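Local coordinates for protein HD superfamily hydrolase (Clostridium acetobutylicum ATCC 824, PDB 3CCG) that probably hydrolyses diadenosine tetraphosphate symmetrically to two molecules of ADP, using a pair of iron ions held in an all-helical HD domain, at residues I8-L12 and L50-C54; K19-H23 and D130-R136; K44-A48 and I100-V105; I66-Y72 and L88-I92; Y127-Y131 and S159-T163. One frame throughout, in Å; residues are numbered along the deposited sequence. Where two conformers were deposited one is given.

Contact 1. Residues I8-L12 and L50-C54. With FE (Fe (III) ion), chain C; FE (Fe (III) ion), chain B.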
# COMPACT_ATOMS: atom_id res chain seq x y z
N ILE A 8 -34.71 11.20 -8.01
CA ILE A 8 -33.51 10.42 -7.66
C ILE A 8 -33.85 8.98 -7.34
O ILE A 8 -33.19 8.03 -7.81
CB ILE A 8 -32.78 11.08 -6.47
CG1 ILE A 8 -32.20 12.40 -6.90
CG2 ILE A 8 -31.66 10.18 -5.99
CD1 ILE A 8 -31.74 13.30 -5.73
N THR A 9 -34.87 8.76 -6.53
CA THR A 9 -35.22 7.41 -6.16
C THR A 9 -35.66 6.61 -7.40
O THR A 9 -35.35 5.43 -7.51
CB THR A 9 -36.23 7.30 -4.98
OG1 THR A 9 -37.39 8.03 -5.33
CG2 THR A 9 -35.60 7.87 -3.70
N ASP A 10 -36.39 7.26 -8.31
CA ASP A 10 -36.82 6.61 -9.55
C ASP A 10 -35.59 6.16 -10.33
O ASP A 10 -35.49 5.01 -10.81
CB ASP A 10 -37.64 7.57 -10.41
CG ASP A 10 -39.08 7.72 -9.94
OD1 ASP A 10 -39.52 6.96 -9.06
OD2 ASP A 10 -39.76 8.61 -10.47
N TYR A 11 -34.65 7.08 -10.45
CA TYR A 11 -33.42 6.82 -11.20
C TYR A 11 -32.64 5.70 -10.58
O TYR A 11 -32.12 4.82 -11.29
CB TYR A 11 -32.60 8.08 -11.21
CG TYR A 11 -31.21 8.03 -11.84
CD1 TYR A 11 -31.03 8.20 -13.21
CD2 TYR A 11 -30.08 7.96 -11.05
CE1 TYR A 11 -29.79 8.20 -13.77
CE2 TYR A 11 -28.82 7.97 -11.60
CZ TYR A 11 -28.69 8.11 -12.97
OH TYR A 11 -27.43 8.12 -13.53
N LEU A 12 -32.49 5.71 -9.26
CA LEU A 12 -31.72 4.65 -8.57
C LEU A 12 -32.39 3.30 -8.66
O LEU A 12 -31.72 2.28 -8.89
CB LEU A 12 -31.43 5.04 -7.10
CG LEU A 12 -30.55 6.26 -6.88
CD1 LEU A 12 -30.52 6.61 -5.40
CD2 LEU A 12 -29.12 6.07 -7.46
N LEU A 50 -27.65 8.10 -0.02
CA LEU A 50 -28.60 7.65 -1.00
C LEU A 50 -27.96 7.40 -2.38
O LEU A 50 -28.26 6.38 -3.01
CB LEU A 50 -29.75 8.65 -1.15
CG LEU A 50 -30.88 8.29 -2.14
CD1 LEU A 50 -31.54 6.96 -1.80
CD2 LEU A 50 -31.87 9.45 -2.21
N VAL A 51 -27.10 8.32 -2.82
CA VAL A 51 -26.61 8.26 -4.20
C VAL A 51 -25.20 7.69 -4.36
O VAL A 51 -24.72 7.55 -5.48
CB VAL A 51 -26.68 9.64 -4.86
CG1 VAL A 51 -28.09 10.27 -4.69
CG2 VAL A 51 -25.64 10.56 -4.33
N HIS A 52 -24.60 7.24 -3.28
CA HIS A 52 -23.17 6.87 -3.30
C HIS A 52 -22.89 5.78 -4.34
O HIS A 52 -21.78 5.78 -4.90
CB HIS A 52 -22.67 6.41 -1.93
CG HIS A 52 -23.05 5.01 -1.59
ND1 HIS A 52 -24.33 4.61 -1.20
CD2 HIS A 52 -22.32 3.88 -1.63
CE1 HIS A 52 -24.32 3.31 -0.99
NE2 HIS A 52 -23.12 2.83 -1.27
N ASP A 53 -23.84 4.88 -4.58
CA ASP A 53 -23.61 3.73 -5.47
C ASP A 53 -24.33 3.98 -6.82
O ASP A 53 -24.62 3.02 -7.52
CB ASP A 53 -24.04 2.37 -4.86
CG ASP A 53 -22.92 1.58 -4.31
OD1 ASP A 53 -21.74 1.92 -4.45
OD2 ASP A 53 -23.22 0.56 -3.66
N CYS A 54 -24.61 5.22 -7.17
CA CYS A 54 -25.37 5.48 -8.39
C CYS A 54 -24.73 4.89 -9.69
O CYS A 54 -25.43 4.66 -10.72
CB CYS A 54 -25.75 6.98 -8.52
SG CYS A 54 -24.38 8.07 -8.82
FE FE C . -22.31 0.44 -1.35
FE FE B . -19.90 1.18 -3.58
O HOH W 1 -26.39 5.24 -13.23
O HOH W 2 -20.81 1.16 -1.75
O HOH W 3 -18.17 0.35 -2.72
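How one helical turn can back a metal-binding turn without itself supplying a ligand is well illustrated by residues 8-12. Ile8, on the first turns of helix 5-38, sets its CG2 against Leu50 CD2 (3.9 Å) and Val51 CG1 (3.8 Å), so that one methyl touches both residues. Thr9 adds a looser touch, CG2 to Leu50 CD2 at 4.3 Å, while its hydroxyl is turned back to Asp6 of its own helix. Tyr11 presents its ring edge to Cys54, with CE2 4.5 Å from CB, and a water continues the link, lying 3.1 Å from Tyr11 OH and donating to Cys54 O over 2.7 Å. Leu12 is the most deeply engaged: CD1 packs on Leu50 CG (3.7 Å) and lies 3.3 Å from Leu50 O, and CD2 reaches Cys54 CB (3.6 Å). Ile8, Tyr11 and Leu12 thus pack against the ends of a type I turn, Val51 to Cys54, closed by Cys54 N to Val51 O at 2.9 Å. On that turn the side chains of His52 and Asp53 lead away from residues 8-12 to the irons: His52 NE2 binds one at 2.5 Å, and Asp53 bridges both, OD2 at 2.5 Å from the first and OD1 at 2.2 Å from the second. This adjacent His-Asp pair is the signature of the HD superfamily.

Contact 2. Residues K19-H23 and D130-R136. With FE (Fe (III) ion), chain C; PO4 (phosphate ion), chain D.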
# COMPACT_ATOMS: atom_id res chain seq x y z
N LYS A 19 -32.40 -5.03 -5.08
CA LYS A 19 -31.53 -5.37 -3.98
C LYS A 19 -30.55 -4.21 -3.68
O LYS A 19 -30.41 -3.78 -2.51
CB LYS A 19 -30.79 -6.65 -4.30
CG LYS A 19 -30.11 -7.31 -3.14
N ARG A 20 -29.90 -3.71 -4.73
CA ARG A 20 -28.86 -2.66 -4.55
C ARG A 20 -29.52 -1.32 -4.17
O ARG A 20 -28.91 -0.51 -3.44
CB ARG A 20 -27.98 -2.58 -5.77
CG ARG A 20 -26.76 -1.67 -5.64
CD ARG A 20 -25.80 -2.13 -4.56
NE ARG A 20 -25.03 -3.29 -4.99
CZ ARG A 20 -24.00 -3.75 -4.30
NH1 ARG A 20 -23.63 -3.12 -3.20
NH2 ARG A 20 -23.34 -4.81 -4.71
N TYR A 21 -30.75 -1.06 -4.64
CA TYR A 21 -31.50 0.11 -4.24
C TYR A 21 -31.83 0.03 -2.75
O TYR A 21 -31.64 0.99 -1.99
CB TYR A 21 -32.78 0.31 -5.07
CG TYR A 21 -33.66 1.42 -4.56
CD1 TYR A 21 -33.30 2.74 -4.72
CD2 TYR A 21 -34.86 1.15 -3.92
CE1 TYR A 21 -34.09 3.76 -4.25
CE2 TYR A 21 -35.64 2.17 -3.44
CZ TYR A 21 -35.26 3.46 -3.61
OH TYR A 21 -36.02 4.48 -3.15
N LYS A 22 -32.27 -1.14 -2.30
CA LYS A 22 -32.54 -1.32 -0.87
C LYS A 22 -31.27 -1.09 -0.04
O LYS A 22 -31.33 -0.44 1.00
CB LYS A 22 -33.16 -2.70 -0.56
CG LYS A 22 -33.49 -2.91 0.91
N HIS A 23 -30.14 -1.63 -0.49
CA HIS A 23 -28.80 -1.39 0.14
C HIS A 23 -28.57 0.11 0.29
O HIS A 23 -28.17 0.59 1.34
CB HIS A 23 -27.62 -2.07 -0.64
CG HIS A 23 -26.23 -1.48 -0.42
ND1 HIS A 23 -25.46 -1.71 0.71
CD2 HIS A 23 -25.42 -0.79 -1.29
CE1 HIS A 23 -24.29 -1.09 0.57
NE2 HIS A 23 -24.23 -0.54 -0.64
N ASP A 130 -21.46 2.04 4.43
CA ASP A 130 -21.57 0.98 3.46
C ASP A 130 -21.37 -0.43 4.09
O ASP A 130 -22.05 -1.39 3.75
CB ASP A 130 -20.56 1.24 2.35
CG ASP A 130 -20.81 0.38 1.14
OD1 ASP A 130 -21.97 0.23 0.77
OD2 ASP A 130 -19.83 -0.08 0.54
N TYR A 131 -20.43 -0.51 5.03
CA TYR A 131 -20.09 -1.73 5.77
C TYR A 131 -21.06 -2.13 6.88
O TYR A 131 -21.24 -3.30 7.16
CB TYR A 131 -18.68 -1.60 6.39
CG TYR A 131 -17.58 -1.68 5.37
CD1 TYR A 131 -17.15 -0.56 4.67
CD2 TYR A 131 -17.01 -2.90 5.06
CE1 TYR A 131 -16.16 -0.66 3.69
CE2 TYR A 131 -16.04 -3.01 4.09
CZ TYR A 131 -15.61 -1.89 3.42
OH TYR A 131 -14.62 -2.04 2.45
N ILE A 132 -21.66 -1.16 7.53
CA ILE A 132 -22.45 -1.46 8.71
C ILE A 132 -23.99 -1.29 8.58
O ILE A 132 -24.71 -1.46 9.57
CB ILE A 132 -21.94 -0.61 9.92
CG1 ILE A 132 -22.19 0.88 9.72
CG2 ILE A 132 -20.43 -0.89 10.20
CD1 ILE A 132 -22.05 1.75 10.93
N GLU A 133 -24.47 -0.94 7.37
CA GLU A 133 -25.90 -0.76 7.13
C GLU A 133 -26.58 -2.07 7.49
O GLU A 133 -25.99 -3.15 7.36
CB GLU A 133 -26.22 -0.24 5.72
CG GLU A 133 -25.79 -1.13 4.60
CD GLU A 133 -26.91 -2.02 4.09
OE1 GLU A 133 -28.01 -1.99 4.73
OE2 GLU A 133 -26.68 -2.72 3.06
N PRO A 134 -27.81 -1.97 7.99
CA PRO A 134 -28.52 -3.09 8.62
C PRO A 134 -28.66 -4.32 7.78
O PRO A 134 -28.79 -5.42 8.32
CB PRO A 134 -29.90 -2.51 8.94
CG PRO A 134 -29.72 -1.06 8.93
CD PRO A 134 -28.57 -0.71 8.06
N GLY A 135 -28.67 -4.14 6.48
CA GLY A 135 -28.82 -5.23 5.54
C GLY A 135 -27.56 -6.04 5.39
O GLY A 135 -27.56 -7.06 4.71
N ARG A 136 -26.47 -5.61 6.02
CA ARG A 136 -25.23 -6.38 5.93
C ARG A 136 -25.06 -7.38 7.07
O ARG A 136 -25.48 -7.18 8.20
CB ARG A 136 -24.01 -5.49 5.85
CG ARG A 136 -23.95 -4.86 4.48
CD ARG A 136 -22.55 -4.59 4.08
NE ARG A 136 -22.46 -4.00 2.76
CZ ARG A 136 -22.32 -4.71 1.64
NH1 ARG A 136 -22.27 -6.05 1.71
NH2 ARG A 136 -22.21 -4.09 0.48
FE FE C . -22.31 0.44 -1.35
P PO4 D . -20.47 -1.93 -2.54
O1 PO4 D . -20.55 -0.89 -3.76
O2 PO4 D . -19.30 -1.72 -1.56
O3 PO4 D . -20.52 -3.34 -3.10
O4 PO4 D . -21.66 -1.80 -1.68
O HOH W 4 -30.44 -2.38 3.60
O HOH W 2 -20.81 1.16 -1.75
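The four-residue iron site of the HD domain is assembled from distant parts of the chain, and this contact supplies its first and last ligands. His23 NE2 binds the iron at 2.3 Å and Asp130 OD1 at 2.2 Å; His52 and Asp53 complete the protein's share. A metal-binding histidine is commonly oriented through its other nitrogen, and His23 ND1 accordingly donates to Glu133 OE2 at 2.8 Å. Glu133 is itself held: its OE1 accepts from Gly135 N (2.8 Å), inside the type I turn Glu133 to Arg136, and from a water (2.7 Å). Arg136 folds back so that NE donates to Asp130 O at 2.8 Å, while its NH2 makes a weak hydrogen bond to phosphate O4 (3.2 Å). The same O4 binds the iron and lies 2.8 Å from Arg20 NH1. The shared phosphate oxygen probably helps offset the charges of Arg20 NH1 and Arg136 NH2, 4.1 Å apart. The phosphate probably came from the crystallisation liquor, yet its place on the iron is consistent with a phosphate-binding pocket. The contact joins helix 5-38 to the C-terminal end of helix 121-132, beyond which Arg145 of helix 141-150 ties down the backbone of the turn.

Contact 3. Residues K44-A48 and I100-V105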
# COMPACT_ATOMS: atom_id res chain seq x y z
N LYS A 44 -26.80 16.37 4.10
CA LYS A 44 -25.57 15.94 3.38
C LYS A 44 -25.40 14.42 3.51
O LYS A 44 -25.05 13.71 2.53
CB LYS A 44 -24.33 16.67 3.90
CG LYS A 44 -24.23 18.10 3.40
CD LYS A 44 -23.14 18.98 4.04
CE LYS A 44 -21.74 18.47 3.93
NZ LYS A 44 -20.65 19.39 4.54
N ALA A 45 -25.59 13.90 4.73
CA ALA A 45 -25.46 12.48 4.99
C ALA A 45 -26.51 11.71 4.19
O ALA A 45 -26.24 10.68 3.56
CB ALA A 45 -25.60 12.18 6.47
N ARG A 46 -27.76 12.16 4.26
CA ARG A 46 -28.86 11.48 3.52
C ARG A 46 -28.62 11.43 2.00
O ARG A 46 -28.83 10.40 1.36
CB ARG A 46 -30.22 12.18 3.81
CG ARG A 46 -31.47 11.52 3.12
CD ARG A 46 -32.77 12.35 3.27
NE ARG A 46 -32.89 12.79 4.65
CZ ARG A 46 -33.27 12.01 5.64
NH1 ARG A 46 -33.63 10.76 5.39
NH2 ARG A 46 -33.34 12.47 6.88
N ILE A 47 -28.23 12.55 1.40
CA ILE A 47 -28.05 12.54 -0.08
C ILE A 47 -26.80 11.75 -0.47
O ILE A 47 -26.85 10.97 -1.39
CB ILE A 47 -28.02 13.93 -0.67
CG1 ILE A 47 -29.31 14.69 -0.39
CG2 ILE A 47 -27.79 13.92 -2.24
CD1 ILE A 47 -29.11 16.19 -0.56
N ALA A 48 -25.70 11.95 0.24
CA ALA A 48 -24.51 11.21 -0.12
C ALA A 48 -24.76 9.72 0.07
O ALA A 48 -24.36 8.91 -0.77
CB ALA A 48 -23.34 11.68 0.75
N ILE A 100 -26.01 17.60 -8.10
CA ILE A 100 -25.46 17.79 -6.77
C ILE A 100 -24.14 18.54 -6.86
O ILE A 100 -23.20 18.11 -7.50
CB ILE A 100 -25.22 16.43 -6.03
CG1 ILE A 100 -26.57 15.77 -5.81
CG2 ILE A 100 -24.43 16.65 -4.76
CD1 ILE A 100 -26.50 14.24 -5.50
N ASP A 101 -24.06 19.72 -6.23
CA ASP A 101 -22.84 20.53 -6.26
C ASP A 101 -22.00 20.57 -5.00
O ASP A 101 -20.84 21.03 -5.05
CB ASP A 101 -23.22 21.98 -6.60
CG ASP A 101 -23.74 22.12 -7.97
OD1 ASP A 101 -23.21 21.41 -8.87
OD2 ASP A 101 -24.67 22.95 -8.14
N ASP A 102 -22.57 20.10 -3.88
CA ASP A 102 -21.87 20.18 -2.62
C ASP A 102 -20.57 19.40 -2.66
O ASP A 102 -20.55 18.19 -2.90
CB ASP A 102 -22.71 19.72 -1.44
CG ASP A 102 -22.02 19.90 -0.16
OD1 ASP A 102 -21.20 19.07 0.26
OD2 ASP A 102 -22.33 20.91 0.49
N GLU A 103 -19.48 20.11 -2.42
CA GLU A 103 -18.14 19.51 -2.57
C GLU A 103 -17.91 18.33 -1.64
O GLU A 103 -17.28 17.31 -2.04
CB GLU A 103 -17.04 20.55 -2.38
CG GLU A 103 -15.66 19.95 -2.39
N ASP A 104 -18.39 18.44 -0.41
CA ASP A 104 -18.20 17.40 0.61
C ASP A 104 -18.98 16.15 0.19
O ASP A 104 -18.46 15.05 0.24
CB ASP A 104 -18.68 17.92 1.97
CG ASP A 104 -18.18 17.14 3.13
OD1 ASP A 104 -17.22 16.31 3.03
OD2 ASP A 104 -18.72 17.37 4.24
N VAL A 105 -20.24 16.32 -0.21
CA VAL A 105 -21.04 15.18 -0.71
C VAL A 105 -20.33 14.52 -1.87
O VAL A 105 -20.22 13.29 -1.90
CB VAL A 105 -22.42 15.63 -1.13
CG1 VAL A 105 -23.22 14.56 -1.92
CG2 VAL A 105 -23.22 16.09 0.10
O HOH W 5 -20.71 21.38 2.45
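A helix flank meeting the start of another helix, with an apolar interior and a charged margin, is the kind of contact found here: helix 42-51 packs against the loop entering helix 103-110 and its first turn. Val105 and Ala48 mark the closest backbone approach, their CA atoms 5.3 Å apart, a spacing that the small alanine permits; Ala48 CB lies 3.9 Å from Val105 CG1. Beside them Ile47 CG2 meets Ile100 CD1 at 3.5 Å. At the margin Lys44 stretches across, its CG 4.0 Å from Val105 CG2, and its NZ forms a salt bridge with Asp104 OD2 (2.8 Å); the other oxygen of Asp104 is taken by Ser120. Asp102 is the N-cap, OD1 accepting from Val105 N at 3.0 Å, and a water links its OD2 (2.6 Å) to Lys44 NZ (2.9 Å). Capping and cross-helix pairing therefore share one polar patch. Leu122 and Ile126 of helix 121-132 pack on one flank of this junction, and Ala45 rests on helix 5-38.

Contact 4. Residues I66-Y72 and L88-I92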
# COMPACT_ATOMS: atom_id res chain seq x y z
N ILE A 66 -16.47 7.10 -18.64
CA ILE A 66 -17.10 8.26 -18.01
C ILE A 66 -16.04 9.10 -17.31
O ILE A 66 -15.97 10.35 -17.50
CB ILE A 66 -18.19 7.84 -17.03
CG1 ILE A 66 -19.37 7.31 -17.81
CG2 ILE A 66 -18.61 9.03 -16.13
CD1 ILE A 66 -20.41 6.53 -16.95
N CYS A 67 -15.13 8.50 -16.57
CA CYS A 67 -14.15 9.22 -15.83
C CYS A 67 -13.18 9.94 -16.81
O CYS A 67 -12.86 11.12 -16.64
CB CYS A 67 -13.34 8.34 -14.94
SG CYS A 67 -14.31 7.57 -13.61
N THR A 68 -12.76 9.20 -17.82
CA THR A 68 -11.81 9.74 -18.82
C THR A 68 -12.43 10.88 -19.61
O THR A 68 -11.80 11.96 -19.81
CB THR A 68 -11.38 8.62 -19.76
OG1 THR A 68 -10.72 7.58 -19.02
CG2 THR A 68 -10.43 9.20 -20.82
N ASN A 69 -13.66 10.72 -20.06
CA ASN A 69 -14.36 11.74 -20.85
C ASN A 69 -14.50 13.04 -20.07
O ASN A 69 -14.43 14.13 -20.65
CB ASN A 69 -15.73 11.28 -21.29
CG ASN A 69 -16.35 12.23 -22.30
OD1 ASN A 69 -17.31 12.95 -21.97
ND2 ASN A 69 -15.78 12.28 -23.47
N GLU A 70 -14.69 12.96 -18.75
CA GLU A 70 -14.93 14.14 -17.94
C GLU A 70 -13.63 14.77 -17.50
O GLU A 70 -13.62 15.78 -16.79
CB GLU A 70 -15.84 13.79 -16.73
CG GLU A 70 -17.20 13.43 -17.15
CD GLU A 70 -17.78 14.48 -18.03
OE1 GLU A 70 -17.61 15.67 -17.66
OE2 GLU A 70 -18.34 14.14 -19.10
N GLY A 71 -12.49 14.23 -17.90
CA GLY A 71 -11.22 14.88 -17.65
C GLY A 71 -10.33 14.31 -16.59
O GLY A 71 -9.24 14.85 -16.33
N TYR A 72 -10.77 13.23 -15.94
CA TYR A 72 -9.92 12.61 -14.93
C TYR A 72 -8.86 11.75 -15.57
O TYR A 72 -9.13 10.98 -16.46
CB TYR A 72 -10.77 11.79 -13.91
CG TYR A 72 -11.57 12.68 -13.02
CD1 TYR A 72 -12.81 13.17 -13.40
CD2 TYR A 72 -11.02 13.08 -11.82
CE1 TYR A 72 -13.51 14.02 -12.53
CE2 TYR A 72 -11.70 13.92 -10.98
CZ TYR A 72 -12.90 14.39 -11.35
OH TYR A 72 -13.55 15.21 -10.43
N LEU A 88 -15.75 7.32 -8.23
CA LEU A 88 -15.46 8.53 -9.06
C LEU A 88 -16.53 8.65 -10.10
O LEU A 88 -17.01 9.74 -10.34
CB LEU A 88 -14.08 8.41 -9.68
CG LEU A 88 -13.69 9.55 -10.63
CD1 LEU A 88 -13.85 10.97 -9.99
CD2 LEU A 88 -12.27 9.38 -11.15
N ALA A 89 -16.97 7.57 -10.75
CA ALA A 89 -18.01 7.66 -11.79
C ALA A 89 -19.30 8.16 -11.13
O ALA A 89 -19.99 8.98 -11.67
CB ALA A 89 -18.24 6.34 -12.58
N GLY A 90 -19.56 7.69 -9.91
CA GLY A 90 -20.73 8.13 -9.16
C GLY A 90 -20.68 9.60 -8.81
O GLY A 90 -21.71 10.28 -8.85
N ARG A 91 -19.50 10.09 -8.47
CA ARG A 91 -19.34 11.54 -8.24
C ARG A 91 -19.70 12.30 -9.49
O ARG A 91 -20.44 13.32 -9.45
CB ARG A 91 -17.92 11.84 -7.82
CG ARG A 91 -17.56 13.31 -7.78
CD ARG A 91 -16.05 13.62 -7.69
NE ARG A 91 -15.92 15.06 -7.72
CZ ARG A 91 -15.59 15.82 -6.70
NH1 ARG A 91 -15.22 15.27 -5.56
NH2 ARG A 91 -15.54 17.14 -6.87
N ILE A 92 -19.22 11.81 -10.62
CA ILE A 92 -19.49 12.48 -11.90
C ILE A 92 -20.97 12.47 -12.24
O ILE A 92 -21.55 13.49 -12.69
CB ILE A 92 -18.65 11.84 -13.02
CG1 ILE A 92 -17.21 12.17 -12.80
CG2 ILE A 92 -19.09 12.36 -14.40
CD1 ILE A 92 -16.24 11.33 -13.74
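Ile92, Tyr72 and Leu88 carry most of this contact, which shows how a chain leaving a helix can fold back over the helix it packs on. Ile92 sits between the end of helix 60-69 and the residues that follow: its CD1 approaches Cys67 CA at 3.6 Å and Tyr72 CD1 at 3.9 Å, while its CG2 meets Ile66 CG2 (3.8 Å) and Glu70 CG (3.5 Å). Tyr72 can lie over helix 87-98 because helix 60-69 ends in a Schellman motif. Gly71, at positive phi, turns the backbone, with Tyr72 N bonded to Cys67 O (3.1 Å) and Gly71 N to Thr68 O (3.0 Å); a CB at Gly71 would collide with the preceding carbonyl. Helices 60-69 and 87-98 of the HD domain are thus joined beside the stretch carrying the iron ligand His86. Leu88 then places CD1 over the face of the Tyr72 ring, 3.7 Å from its centroid and 10° off the normal, a CH-pi contact. On the Cys67 side, Leu88 CG is 3.6 Å from SG, and the thiol also packs near Ala89 CB (4.2 Å). Tyr72 OH comes within 3.6 Å of Arg91 NE, whose guanidinium is engaged by Asn107 and Glu110 of helix 103-110.

Contact 5. Residues Y127-Y131 and S159-T163. With FE (Fe (III) ion), chain C.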
# COMPACT_ATOMS: atom_id res chain seq x y z
N TYR A 127 -18.28 6.13 3.96
CA TYR A 127 -17.42 4.96 3.83
C TYR A 127 -17.84 3.82 4.79
O TYR A 127 -18.02 2.67 4.39
CB TYR A 127 -15.94 5.36 4.01
CG TYR A 127 -15.00 4.16 4.04
CD1 TYR A 127 -14.88 3.44 5.20
CD2 TYR A 127 -14.37 3.69 2.90
CE1 TYR A 127 -14.10 2.33 5.28
CE2 TYR A 127 -13.59 2.54 2.95
CZ TYR A 127 -13.49 1.86 4.15
OH TYR A 127 -12.69 0.72 4.33
N ILE A 128 -18.00 4.16 6.06
CA ILE A 128 -18.31 3.11 7.03
C ILE A 128 -19.76 2.63 6.95
O ILE A 128 -20.06 1.46 7.18
CB ILE A 128 -17.90 3.55 8.46
CG1 ILE A 128 -17.57 2.31 9.30
CG2 ILE A 128 -18.94 4.44 9.08
CD1 ILE A 128 -16.22 1.63 8.90
N ALA A 129 -20.64 3.55 6.57
CA ALA A 129 -22.07 3.20 6.45
C ALA A 129 -22.28 2.08 5.48
O ALA A 129 -23.12 1.20 5.72
CB ALA A 129 -22.92 4.43 6.03
N ASP A 130 -21.46 2.04 4.43
CA ASP A 130 -21.57 0.98 3.46
C ASP A 130 -21.37 -0.43 4.09
O ASP A 130 -22.05 -1.39 3.75
CB ASP A 130 -20.56 1.24 2.35
CG ASP A 130 -20.81 0.38 1.14
OD1 ASP A 130 -21.97 0.23 0.77
OD2 ASP A 130 -19.83 -0.08 0.54
N TYR A 131 -20.43 -0.51 5.03
CA TYR A 131 -20.09 -1.73 5.77
C TYR A 131 -21.06 -2.13 6.88
O TYR A 131 -21.24 -3.30 7.16
CB TYR A 131 -18.68 -1.60 6.39
CG TYR A 131 -17.58 -1.68 5.37
CD1 TYR A 131 -17.15 -0.56 4.67
CD2 TYR A 131 -17.01 -2.90 5.06
CE1 TYR A 131 -16.16 -0.66 3.69
CE2 TYR A 131 -16.04 -3.01 4.09
CZ TYR A 131 -15.61 -1.89 3.42
OH TYR A 131 -14.62 -2.04 2.45
N SER A 159 -11.58 -1.54 9.40
CA SER A 159 -12.03 -1.88 8.04
C SER A 159 -10.90 -1.98 7.01
O SER A 159 -10.85 -2.93 6.21
CB SER A 159 -13.13 -0.88 7.56
OG SER A 159 -13.67 -1.31 6.33
N PHE A 160 -9.99 -1.01 7.08
CA PHE A 160 -8.83 -0.96 6.17
C PHE A 160 -7.96 -2.22 6.39
O PHE A 160 -7.53 -2.88 5.43
CB PHE A 160 -8.01 0.30 6.39
CG PHE A 160 -8.71 1.58 6.05
CD1 PHE A 160 -9.60 1.67 5.01
CD2 PHE A 160 -8.36 2.72 6.69
CE1 PHE A 160 -10.17 2.89 4.68
CE2 PHE A 160 -8.91 3.94 6.37
CZ PHE A 160 -9.83 4.01 5.38
N ASP A 161 -7.72 -2.52 7.66
CA ASP A 161 -6.92 -3.72 8.01
C ASP A 161 -7.55 -4.97 7.45
O ASP A 161 -6.91 -5.80 6.85
CB ASP A 161 -6.68 -3.81 9.52
CG ASP A 161 -5.70 -2.78 10.04
OD1 ASP A 161 -5.06 -2.06 9.25
OD2 ASP A 161 -5.56 -2.69 11.29
N ASN A 162 -8.86 -5.09 7.65
CA ASN A 162 -9.58 -6.26 7.15
C ASN A 162 -9.49 -6.37 5.63
O ASN A 162 -9.27 -7.44 5.07
CB ASN A 162 -11.07 -6.19 7.50
CG ASN A 162 -11.35 -6.18 8.99
OD1 ASN A 162 -10.52 -6.57 9.80
ND2 ASN A 162 -12.57 -5.75 9.34
N THR A 163 -9.70 -5.25 4.95
CA THR A 163 -9.63 -5.22 3.50
C THR A 163 -8.25 -5.68 2.99
O THR A 163 -8.14 -6.53 2.13
CB THR A 163 -9.94 -3.82 2.96
OG1 THR A 163 -11.34 -3.56 3.17
CG2 THR A 163 -9.64 -3.69 1.46
FE FE C . -22.31 0.44 -1.35
O HOH W 6 -11.26 -0.85 2.62
O HOH W 7 -13.38 -4.44 1.25
O HOH W 2 -20.81 1.16 -1.75
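Tyr131 lays its ring across Ser159, whose OG sits over one face with CZ 3.5 Å away. The same OG is hydrogen-bonded to Tyr127 OH at 3.0 Å, near the plane of that second ring, so a single serine serves two tyrosines one helical turn apart. Phe160 adds the apolar part: its CE1 is 3.5 Å from Tyr127 CZ, the rings meeting obliquely with centroids 5.2 Å apart and planes at 58°. Further along, Thr163 OG1 is reached through water, one molecule lying 2.7 Å from Tyr127 OH and 2.8 Å from OG1, another 3.0 Å from Tyr131 OH and 2.9 Å from OG1. Long aromatic side chains and water are what a wide crossing calls for: the axes of the short helical segments come no nearer than 12.5 Å and cross at 62°. Phe160 also packs on helix 176-188, and Asp161 touches Ile168 of the second subunit. On helix 121-132, between the two tyrosines, Asp130 OD1 binds iron at 2.2 Å, the closing aspartate of the H...HD...D metal site.

Overall arrangement
From the N terminus, helix 5-38 enters first, and contact 1 closes a loop back to it from the end of helix 42-51. Contact 2 starts later on that helix and closes at the end of helix 121-132 and the turn that follows, so its span crosses that of contact 1. Contact 3 also crosses contact 1 but falls wholly within the span of contact 2, and in turn encloses contact 4, the short closure between helices 60-69 and 87-98. Contact 5 begins where contact 2 ends, sharing Asp130 and Tyr131, and extends the fold to helix 152-170. Contacts 1, 2 and 5 converge on one iron, although the centres of contacts 1 and 5 are about 21 Å apart; contacts 3 and 4 tie together the helices beside it.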